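Local coordinates for p-47 protein (Clostridium botulinum E1 str. 'BoNT E Beluga', PDB 5WIX) that is of unknown function but has a TULIP-type fold resembling bactericidal/permeability-increasing protein, which is consistent with, though no proof of, binding of lipid-like ligands, at residues H37-I42 and F64-I69; G309-T314 and I337-Y342; V349-Y354 and L391-A396. All blocks are in the same frame, centred on the assembly; numbering follows the deposited sequence.

Contact 1: H37-I42 and F64-I69; sequences HLKNYI and FDNWEI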
loop_
_atom_site.group_PDB
_atom_site.type_symbol
_atom_site.label_atom_id
_atom_site.label_comp_id
_atom_site.label_asym_id
_atom_site.label_seq_id
_atom_site.Cartn_x
_atom_site.Cartn_y
_atom_site.Cartn_z
ATOM N N HIS A 37 12.862 -6.425 -16.951
ATOM C CA HIS A 37 13.787 -5.300 -16.816
ATOM C C HIS A 37 15.154 -5.785 -16.364
ATOM O O HIS A 37 16.173 -5.128 -16.582
ATOM C CB HIS A 37 13.234 -4.256 -15.848
ATOM C CG HIS A 37 12.172 -3.406 -16.456
ATOM N ND1 HIS A 37 10.915 -3.260 -15.899
ATOM C CD2 HIS A 37 12.159 -2.676 -17.598
ATOM C CE1 HIS A 37 10.182 -2.478 -16.665
ATOM N NE2 HIS A 37 10.915 -2.103 -17.704
ATOM N N LEU A 38 15.163 -6.952 -15.736
ATOM C CA LEU A 38 16.402 -7.593 -15.361
ATOM C C LEU A 38 17.115 -8.080 -16.613
ATOM O O LEU A 38 18.326 -7.914 -16.746
ATOM C CB LEU A 38 16.136 -8.748 -14.401
ATOM C CG LEU A 38 17.380 -9.250 -13.678
ATOM C CD1 LEU A 38 18.258 -8.066 -13.299
ATOM C CD2 LEU A 38 16.992 -10.059 -12.439
ATOM N N LYS A 39 16.348 -8.657 -17.539
ATOM C CA LYS A 39 16.917 -9.279 -18.729
ATOM C C LYS A 39 17.675 -8.282 -19.602
ATOM O O LYS A 39 18.787 -8.576 -20.051
ATOM C CB LYS A 39 15.832 -9.971 -19.567
ATOM C CG LYS A 39 16.344 -10.428 -20.942
ATOM C CD LYS A 39 15.248 -10.911 -21.900
ATOM C CE LYS A 39 14.953 -12.408 -21.745
ATOM N NZ LYS A 39 16.152 -13.311 -21.926
ATOM N N ASN A 40 17.091 -7.110 -19.848
ATOM C CA ASN A 40 17.746 -6.141 -20.727
ATOM C C ASN A 40 18.674 -5.206 -19.955
ATOM O O ASN A 40 19.341 -4.354 -20.550
ATOM C CB ASN A 40 16.718 -5.338 -21.529
ATOM C CG ASN A 40 15.835 -4.504 -20.657
ATOM O OD1 ASN A 40 15.581 -4.856 -19.507
ATOM N ND2 ASN A 40 15.359 -3.384 -21.190
ATOM N N TYR A 41 18.720 -5.364 -18.633
ATOM C CA TYR A 41 19.822 -4.796 -17.863
ATOM C C TYR A 41 21.040 -5.684 -18.105
ATOM O O TYR A 41 22.178 -5.212 -18.122
ATOM C CB TYR A 41 19.505 -4.697 -16.366
ATOM C CG TYR A 41 20.732 -4.386 -15.529
ATOM C CD1 TYR A 41 21.265 -3.102 -15.483
ATOM C CD2 TYR A 41 21.373 -5.384 -14.806
ATOM C CE1 TYR A 41 22.397 -2.820 -14.728
ATOM C CE2 TYR A 41 22.502 -5.113 -14.051
ATOM C CZ TYR A 41 23.010 -3.833 -14.014
ATOM O OH TYR A 41 24.135 -3.580 -13.257
ATOM N N ILE A 42 20.782 -6.975 -18.300
ATOM C CA ILE A 42 21.833 -7.920 -18.662
ATOM C C ILE A 42 22.169 -7.827 -20.152
ATOM O O ILE A 42 23.329 -7.965 -20.537
ATOM C CB ILE A 42 21.442 -9.372 -18.324
ATOM C CG1 ILE A 42 21.044 -9.492 -16.855
ATOM C CG2 ILE A 42 22.599 -10.304 -18.609
ATOM C CD1 ILE A 42 20.666 -10.899 -16.449
ATOM N N PHE A 64 27.147 -14.179 -18.914
ATOM C CA PHE A 64 25.742 -14.426 -18.622
ATOM C C PHE A 64 24.765 -14.183 -19.767
ATOM O O PHE A 64 24.829 -13.162 -20.455
ATOM C CB PHE A 64 25.319 -13.574 -17.436
ATOM C CG PHE A 64 25.977 -13.962 -16.152
ATOM C CD1 PHE A 64 25.591 -15.108 -15.477
ATOM C CD2 PHE A 64 26.983 -13.180 -15.618
ATOM C CE1 PHE A 64 26.197 -15.459 -14.294
ATOM C CE2 PHE A 64 27.588 -13.528 -14.433
ATOM C CZ PHE A 64 27.197 -14.669 -13.771
ATOM N N ASP A 65 23.851 -15.139 -19.929
ATOM C CA ASP A 65 22.746 -15.063 -20.880
ATOM C C ASP A 65 21.530 -14.330 -20.279
ATOM O O ASP A 65 21.027 -13.358 -20.847
ATOM C CB ASP A 65 22.354 -16.481 -21.322
ATOM C CG ASP A 65 21.300 -16.491 -22.415
ATOM O OD1 ASP A 65 21.512 -15.830 -23.453
ATOM O OD2 ASP A 65 20.260 -17.165 -22.237
ATOM N N ASN A 66 21.074 -14.797 -19.120
ATOM C CA ASN A 66 19.895 -14.247 -18.461
ATOM C C ASN A 66 19.849 -14.635 -16.983
ATOM O O ASN A 66 20.397 -15.676 -16.598
ATOM C CB ASN A 66 18.625 -14.736 -19.161
ATOM C CG ASN A 66 17.386 -13.985 -18.713
ATOM O OD1 ASN A 66 17.437 -12.782 -18.448
ATOM N ND2 ASN A 66 16.266 -14.696 -18.619
ATOM N N TRP A 67 19.227 -13.794 -16.152
ATOM C CA TRP A 67 18.857 -14.200 -14.788
ATOM C C TRP A 67 17.338 -14.141 -14.664
ATOM O O TRP A 67 16.677 -13.294 -15.279
ATOM C CB TRP A 67 19.500 -13.323 -13.706
ATOM C CG TRP A 67 20.995 -13.278 -13.709
ATOM C CD1 TRP A 67 21.826 -13.774 -14.663
ATOM C CD2 TRP A 67 21.835 -12.694 -12.711
ATOM N NE1 TRP A 67 23.133 -13.538 -14.325
ATOM C CE2 TRP A 67 23.169 -12.871 -13.124
ATOM C CE3 TRP A 67 21.601 -12.037 -11.505
ATOM C CZ2 TRP A 67 24.253 -12.425 -12.385
ATOM C CZ3 TRP A 67 22.678 -11.585 -10.769
ATOM C CH2 TRP A 67 23.986 -11.782 -11.212
ATOM N N GLU A 68 16.785 -15.039 -13.859
ATOM C CA GLU A 68 15.342 -15.208 -13.804
ATOM C C GLU A 68 14.920 -15.558 -12.391
ATOM O O GLU A 68 15.234 -16.637 -11.879
ATOM C CB GLU A 68 14.896 -16.291 -14.792
ATOM C CG GLU A 68 13.408 -16.579 -14.826
ATOM C CD GLU A 68 13.084 -17.734 -15.758
ATOM O OE1 GLU A 68 13.663 -17.785 -16.867
ATOM O OE2 GLU A 68 12.270 -18.600 -15.372
ATOM N N ILE A 69 14.226 -14.623 -11.759
ATOM C CA ILE A 69 13.757 -14.797 -10.394
ATOM C C ILE A 69 12.659 -15.861 -10.377
ATOM O O ILE A 69 11.826 -15.910 -11.296
ATOM C CB ILE A 69 13.246 -13.459 -9.834
ATOM C CG1 ILE A 69 14.239 -12.357 -10.201
ATOM C CG2 ILE A 69 13.032 -13.536 -8.327
ATOM C CD1 ILE A 69 13.711 -10.967 -9.994
#
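Ile42 meets Trp67 over the ring: CD1 of Ile42 stands 3.9 Å from the centroid of the five-membered ring of Trp67, 29° off the ring normal, a CH-pi contact over the face. The methyl gets there because CD1 lies anti to CA (chi2 -179°), which carries the branch straight out from the helix, and the two side chains cross at about a right angle. The other branch, CG2 of Ile42, turns to the corner of the chain, 4.4 Å from CB of Phe64. Together these contacts make the close part of the interface, and they give Ile42 the largest buried area of the twelve residues. One turn earlier the packing is sparser. CD2 of Leu38 lies 4.2 Å from CD1 of Ile69 and 4.3 Å from CB of Trp67, also apolar but with fewer atoms engaged.

The solvent side is polar. Exposed Lys39 crosses Asn66 at about a right angle, with its CB 3.4 Å from OD1 of Asn66. Bends at chi3 and chi4 bring NZ back to 3.5 Å from CG of Asn66, while the carboxylate oxygen OD2 of Asp65 remains 5.6 Å from NZ of Lys39, too distant for direct ion pairing.

The axes of helix 37-42 and strand 66-69, parts of helix 31-42 and strand 58-70, approach to 7.6 Å and run nearly antiparallel at 161°, so the helix packs lengthwise on the strand. Asp65 and Asn66 both face Phe83 of strand 78-85 in a classic beta bulge where the chain turns a corner. Asn35, earlier in the helix, hydrogen-bonds the backbone N of Ile69, and Ile80 of strand 78-85 packs against Trp67 and Ile69.

Contact 2: G309-T314 and I337-Y342; sequences GNKLKT and ITKFIY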
loop_
_atom_site.group_PDB
_atom_site.type_symbol
_atom_site.label_atom_id
_atom_site.label_comp_id
_atom_site.label_asym_id
_atom_site.label_seq_id
_atom_site.Cartn_x
_atom_site.Cartn_y
_atom_site.Cartn_z
ATOM N N GLY A 309 -16.869 -4.414 5.047
ATOM C CA GLY A 309 -15.808 -4.308 4.055
ATOM C C GLY A 309 -15.735 -3.034 3.233
ATOM O O GLY A 309 -14.729 -2.319 3.300
ATOM N N ASN A 310 -16.781 -2.746 2.452
ATOM C CA ASN A 310 -16.760 -1.599 1.536
ATOM C C ASN A 310 -17.795 -0.494 1.862
ATOM O O ASN A 310 -17.923 0.494 1.120
ATOM C CB ASN A 310 -16.961 -2.076 0.092
ATOM C CG ASN A 310 -18.359 -2.641 -0.164
ATOM O OD1 ASN A 310 -19.039 -3.113 0.756
ATOM N ND2 ASN A 310 -18.789 -2.606 -1.430
ATOM N N LYS A 311 -18.523 -0.656 2.964
ATOM C CA LYS A 311 -19.529 0.341 3.357
ATOM C C LYS A 311 -19.148 1.130 4.638
ATOM O O LYS A 311 -18.470 0.606 5.536
ATOM C CB LYS A 311 -20.904 -0.337 3.548
ATOM C CG LYS A 311 -21.416 -1.184 2.353
ATOM C CD LYS A 311 -22.660 -2.016 2.742
ATOM C CE LYS A 311 -22.938 -3.172 1.778
ATOM N NZ LYS A 311 -21.822 -4.188 1.683
ATOM N N LEU A 312 -19.585 2.387 4.714
ATOM C CA LEU A 312 -19.427 3.206 5.927
ATOM C C LEU A 312 -20.750 3.344 6.685
ATOM O O LEU A 312 -21.781 3.692 6.101
ATOM C CB LEU A 312 -18.888 4.593 5.574
ATOM C CG LEU A 312 -17.530 4.591 4.878
ATOM C CD1 LEU A 312 -17.453 5.802 4.027
ATOM C CD2 LEU A 312 -16.395 4.606 5.885
ATOM N N LYS A 313 -20.709 3.036 7.977
ATOM C CA LYS A 313 -21.862 3.168 8.866
ATOM C C LYS A 313 -21.703 4.455 9.652
ATOM O O LYS A 313 -20.782 4.589 10.464
ATOM C CB LYS A 313 -21.969 1.963 9.821
ATOM C CG LYS A 313 -23.129 2.017 10.834
ATOM C CD LYS A 313 -23.805 0.629 10.995
ATOM C CE LYS A 313 -23.327 -0.139 12.224
ATOM N NZ LYS A 313 -23.873 -1.531 12.286
ATOM N N THR A 314 -22.585 5.415 9.406
ATOM C CA THR A 314 -22.498 6.678 10.120
ATOM C C THR A 314 -23.576 6.781 11.191
ATOM O O THR A 314 -24.732 6.398 10.975
ATOM C CB THR A 314 -22.598 7.830 9.166
ATOM O OG1 THR A 314 -21.761 7.554 8.017
ATOM C CG2 THR A 314 -22.148 9.090 9.860
ATOM N N ILE A 337 -25.890 4.409 6.244
ATOM C CA ILE A 337 -24.891 3.605 5.556
ATOM C C ILE A 337 -24.517 4.190 4.190
ATOM O O ILE A 337 -25.386 4.396 3.337
ATOM C CB ILE A 337 -25.411 2.201 5.356
ATOM C CG1 ILE A 337 -26.091 1.704 6.636
ATOM C CG2 ILE A 337 -24.290 1.288 4.881
ATOM C CD1 ILE A 337 -25.157 1.542 7.794
ATOM N N THR A 338 -23.233 4.468 3.978
ATOM C CA THR A 338 -22.772 4.877 2.656
ATOM C C THR A 338 -21.842 3.811 2.103
ATOM O O THR A 338 -21.310 3.008 2.871
ATOM C CB THR A 338 -22.050 6.213 2.684
ATOM O OG1 THR A 338 -20.944 6.125 3.589
ATOM C CG2 THR A 338 -22.977 7.273 3.173
ATOM N N LYS A 339 -21.637 3.821 0.782
ATOM C CA LYS A 339 -20.926 2.740 0.094
ATOM C C LYS A 339 -19.825 3.193 -0.866
ATOM O O LYS A 339 -20.028 4.097 -1.672
ATOM C CB LYS A 339 -21.928 1.879 -0.685
ATOM C CG LYS A 339 -21.307 0.750 -1.483
ATOM C CD LYS A 339 -22.353 -0.017 -2.302
ATOM C CE LYS A 339 -21.739 -1.253 -2.993
ATOM N NZ LYS A 339 -22.710 -2.036 -3.818
ATOM N N PHE A 340 -18.672 2.532 -0.793
ATOM C CA PHE A 340 -17.568 2.774 -1.716
ATOM C C PHE A 340 -18.004 2.491 -3.141
ATOM O O PHE A 340 -18.803 1.596 -3.382
ATOM C CB PHE A 340 -16.370 1.903 -1.342
ATOM C CG PHE A 340 -15.258 1.911 -2.355
ATOM C CD1 PHE A 340 -14.254 2.865 -2.296
ATOM C CD2 PHE A 340 -15.189 0.937 -3.339
ATOM C CE1 PHE A 340 -13.218 2.863 -3.219
ATOM C CE2 PHE A 340 -14.156 0.925 -4.258
ATOM C CZ PHE A 340 -13.171 1.885 -4.199
ATOM N N ILE A 341 -17.473 3.262 -4.079
ATOM C CA ILE A 341 -17.883 3.203 -5.480
ATOM C C ILE A 341 -16.685 3.537 -6.336
ATOM O O ILE A 341 -16.065 4.590 -6.170
ATOM C CB ILE A 341 -19.031 4.196 -5.804
ATOM C CG1 ILE A 341 -20.381 3.603 -5.412
ATOM C CG2 ILE A 341 -19.034 4.571 -7.302
ATOM C CD1 ILE A 341 -20.682 2.354 -6.156
ATOM N N TYR A 342 -16.336 2.654 -7.258
ATOM C CA TYR A 342 -15.188 2.975 -8.074
ATOM C C TYR A 342 -15.544 3.054 -9.541
ATOM O O TYR A 342 -16.262 2.213 -10.083
ATOM C CB TYR A 342 -14.079 1.978 -7.846
ATOM C CG TYR A 342 -12.885 2.237 -8.730
ATOM C CD1 TYR A 342 -12.079 3.358 -8.542
ATOM C CD2 TYR A 342 -12.564 1.361 -9.759
ATOM C CE1 TYR A 342 -10.989 3.590 -9.352
ATOM C CE2 TYR A 342 -11.485 1.586 -10.569
ATOM C CZ TYR A 342 -10.697 2.697 -10.364
ATOM O OH TYR A 342 -9.617 2.909 -11.186
#
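Leu312 and Thr338 form the hydrogen-bonded pair of an antiparallel beta hairpin, flanked by the non-hydrogen-bonded pairs Lys311-Lys339 and Lys313-Ile337. The strand axes approach to 4.4 Å at 157°, as expected for neighbours in a twisted sheet. Backbone bonds run both ways within the central pair, N of Leu312 to O of Thr338 and N of Thr338 to O of Leu312. A third, from N of Phe340 to O of Asn310 at 2.9 Å, extends the pairing past the strand start.

Side chains alternate between the faces. On the face of Leu312 and Thr338 the two side chains cross obliquely, OG1 of Thr338 lying near CB and CD1 of Leu312, and Phe351 of strand 348-363 packs on Leu312. On the other, Lys313 and Ile337 run side by side, pointing the same way, so that the lysine's aliphatic part lies against the isoleucine: CD of Lys313 is 3.6 Å from CD1 of Ile337. ND2 of Asn310 lies 3.6 Å from CE of Lys339. The NZ atoms of Lys311 and Lys339 stay 6.0 Å apart, and a bend at chi4 (61°) places NZ of Lys311 where it donates to OD1 of Asn310 at 3.1 Å, within the plane of that side-chain carbonyl.

Contact 3: V349-Y354 and L391-A396; sequences VSFEIY and LAFELA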
loop_
_atom_site.group_PDB
_atom_site.type_symbol
_atom_site.label_atom_id
_atom_site.label_comp_id
_atom_site.label_asym_id
_atom_site.label_seq_id
_atom_site.Cartn_x
_atom_site.Cartn_y
_atom_site.Cartn_z
ATOM N N VAL A 349 -12.899 7.662 -6.870
ATOM C CA VAL A 349 -13.487 7.001 -5.702
ATOM C C VAL A 349 -14.639 7.838 -5.120
ATOM O O VAL A 349 -14.543 9.058 -4.967
ATOM C CB VAL A 349 -12.428 6.723 -4.618
ATOM C CG1 VAL A 349 -13.084 6.453 -3.266
ATOM C CG2 VAL A 349 -11.541 5.550 -5.039
ATOM N N SER A 350 -15.729 7.165 -4.781
ATOM C CA SER A 350 -17.020 7.808 -4.587
ATOM C C SER A 350 -17.727 7.102 -3.455
ATOM O O SER A 350 -17.534 5.907 -3.240
ATOM C CB SER A 350 -17.829 7.713 -5.892
ATOM O OG SER A 350 -19.190 8.079 -5.725
ATOM N N PHE A 351 -18.539 7.824 -2.712
ATOM C CA PHE A 351 -19.421 7.170 -1.756
ATOM C C PHE A 351 -20.840 7.652 -1.954
ATOM O O PHE A 351 -21.122 8.866 -1.995
ATOM C CB PHE A 351 -18.982 7.425 -0.326
ATOM C CG PHE A 351 -17.585 6.986 -0.041
ATOM C CD1 PHE A 351 -17.347 5.824 0.699
ATOM C CD2 PHE A 351 -16.501 7.722 -0.501
ATOM C CE1 PHE A 351 -16.063 5.425 0.975
ATOM C CE2 PHE A 351 -15.197 7.325 -0.224
ATOM C CZ PHE A 351 -14.982 6.172 0.512
ATOM N N GLU A 352 -21.736 6.691 -2.095
ATOM C CA GLU A 352 -23.129 7.009 -2.247
ATOM C C GLU A 352 -23.925 6.470 -1.071
ATOM O O GLU A 352 -23.409 5.734 -0.228
ATOM C CB GLU A 352 -23.652 6.464 -3.567
ATOM C CG GLU A 352 -23.779 4.990 -3.626
ATOM C CD GLU A 352 -24.106 4.523 -5.021
ATOM O OE1 GLU A 352 -24.245 5.411 -5.901
ATOM O OE2 GLU A 352 -24.222 3.289 -5.227
ATOM N N ILE A 353 -25.180 6.890 -1.006
ATOM C CA ILE A 353 -26.083 6.488 0.054
ATOM C C ILE A 353 -26.588 5.079 -0.193
ATOM O O ILE A 353 -27.123 4.804 -1.263
ATOM C CB ILE A 353 -27.273 7.455 0.133
ATOM C CG1 ILE A 353 -26.764 8.878 0.372
ATOM C CG2 ILE A 353 -28.274 7.000 1.209
ATOM C CD1 ILE A 353 -26.266 9.124 1.813
ATOM N N TYR A 354 -26.425 4.188 0.786
ATOM C CA TYR A 354 -26.913 2.806 0.665
ATOM C C TYR A 354 -28.262 2.660 1.356
ATOM O O TYR A 354 -29.214 2.107 0.800
ATOM C CB TYR A 354 -25.905 1.831 1.266
ATOM C CG TYR A 354 -26.282 0.362 1.175
ATOM C CD1 TYR A 354 -26.100 -0.350 -0.009
ATOM C CD2 TYR A 354 -26.780 -0.326 2.281
ATOM C CE1 TYR A 354 -26.424 -1.701 -0.097
ATOM C CE2 TYR A 354 -27.105 -1.681 2.200
ATOM C CZ TYR A 354 -26.924 -2.362 1.007
ATOM O OH TYR A 354 -27.246 -3.704 0.915
ATOM N N LEU A 391 -22.791 13.175 3.536
ATOM C CA LEU A 391 -22.113 11.892 3.515
ATOM C C LEU A 391 -21.957 11.299 2.110
ATOM O O LEU A 391 -21.547 10.151 1.978
ATOM C CB LEU A 391 -22.874 10.891 4.375
ATOM C CG LEU A 391 -23.008 11.339 5.816
ATOM C CD1 LEU A 391 -23.636 10.222 6.652
ATOM C CD2 LEU A 391 -21.646 11.729 6.369
ATOM N N ALA A 392 -22.309 12.058 1.074
ATOM C CA ALA A 392 -22.291 11.522 -0.281
ATOM C C ALA A 392 -21.466 12.385 -1.204
ATOM O O ALA A 392 -21.986 13.247 -1.906
ATOM C CB ALA A 392 -23.689 11.372 -0.826
ATOM N N PHE A 393 -20.177 12.088 -1.230
ATOM C CA PHE A 393 -19.194 12.884 -1.930
ATOM C C PHE A 393 -18.249 12.017 -2.769
ATOM O O PHE A 393 -18.450 10.810 -2.898
ATOM C CB PHE A 393 -18.399 13.687 -0.902
ATOM C CG PHE A 393 -17.999 12.885 0.289
ATOM C CD1 PHE A 393 -16.846 12.077 0.252
ATOM C CD2 PHE A 393 -18.795 12.880 1.427
ATOM C CE1 PHE A 393 -16.467 11.303 1.356
ATOM C CE2 PHE A 393 -18.436 12.119 2.539
ATOM C CZ PHE A 393 -17.261 11.320 2.497
ATOM N N GLU A 394 -17.210 12.650 -3.311
ATOM C CA GLU A 394 -16.197 12.006 -4.144
ATOM C C GLU A 394 -14.816 12.499 -3.723
ATOM O O GLU A 394 -14.600 13.709 -3.666
ATOM C CB GLU A 394 -16.443 12.299 -5.646
ATOM C CG GLU A 394 -15.213 12.116 -6.562
ATOM C CD GLU A 394 -15.512 12.305 -8.055
ATOM O OE1 GLU A 394 -16.223 11.458 -8.663
ATOM O OE2 GLU A 394 -15.001 13.296 -8.630
ATOM N N LEU A 395 -13.878 11.583 -3.446
ATOM C CA LEU A 395 -12.532 11.985 -3.012
ATOM C C LEU A 395 -11.799 12.686 -4.154
ATOM O O LEU A 395 -12.220 12.620 -5.313
ATOM C CB LEU A 395 -11.728 10.792 -2.516
ATOM C CG LEU A 395 -12.283 9.788 -1.495
ATOM C CD1 LEU A 395 -11.165 8.741 -1.168
ATOM C CD2 LEU A 395 -12.813 10.441 -0.224
ATOM N N ALA A 396 -10.718 13.387 -3.847
ATOM C CA ALA A 396 -10.096 14.212 -4.889
ATOM C C ALA A 396 -8.620 13.901 -5.089
ATOM O O ALA A 396 -7.931 14.559 -5.891
ATOM C CB ALA A 396 -10.278 15.689 -4.560
#
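Phe351 and Leu395 cross at a slant, CE2 of Phe351 lying 3.9 Å from CD2 of Leu395, and with Val349 they account for the largest buried areas of the contact. Phe351 loses the most. Its CG is anti to the carbonyl carbon, and the ring extends from there to a second partner: CD2 of Phe351 is 4.0 Å from CE1 of Phe393. The two rings are oblique, with centroids 5.8 Å apart and planes inclined at 45°.

Val349 contributes CG1, set anti to its backbone N. Val349 and Leu395 lie side by side and point the same way, with CG1 of Val349 3.6 Å from CD1 of Leu395.

The backbones are paired alongside these side chains. Segment 391-396 has no regular strand, yet it runs against strand 348-363 with end-to-end directions of the touching parts 170° apart and makes a single bridge, Ser350 with Glu394. N of Phe351 donates to O of Phe393 at 3.0 Å, nearly straight at the hydrogen (176°). N of Leu395 donates to O of Val349, also 3.0 Å but more bent. Beyond the contact, Phe393 packs on Leu248 and Leu252 of helix 240-252.

Chemically, the contact joins two backbone hydrogen bonds to an apolar cluster of Val349, Phe351, Phe393 and Leu395, with no ion pair between the segments. This implies that the loop following helix 370-390 is held to the strand by main-chain pairing together with hydrophobic burial.

Overall arrangement
Contact 1 closes first along the chain, followed by contact 2 and then contact 3. Contact 1 joins helix 31-42 to an antiparallel sheet. Its centre lies about 45 Å from those of contacts 2 and 3, on the opposite side of the chain's centre. Contacts 2 and 3 have centres about 8 Å apart and both reach another antiparallel sheet, in which strands 328-343 and 348-363 are neighbours. Probable hydrogen bonds from Tyr354 to Ile337 and from Lys339 to Glu352 join them, so the hairpin and the next strand are continuous, and the loop after helix 370-390 lies along that strand. The separation reflects an elongated molecule with sheets at both ends, consistent with its BPI-like topology.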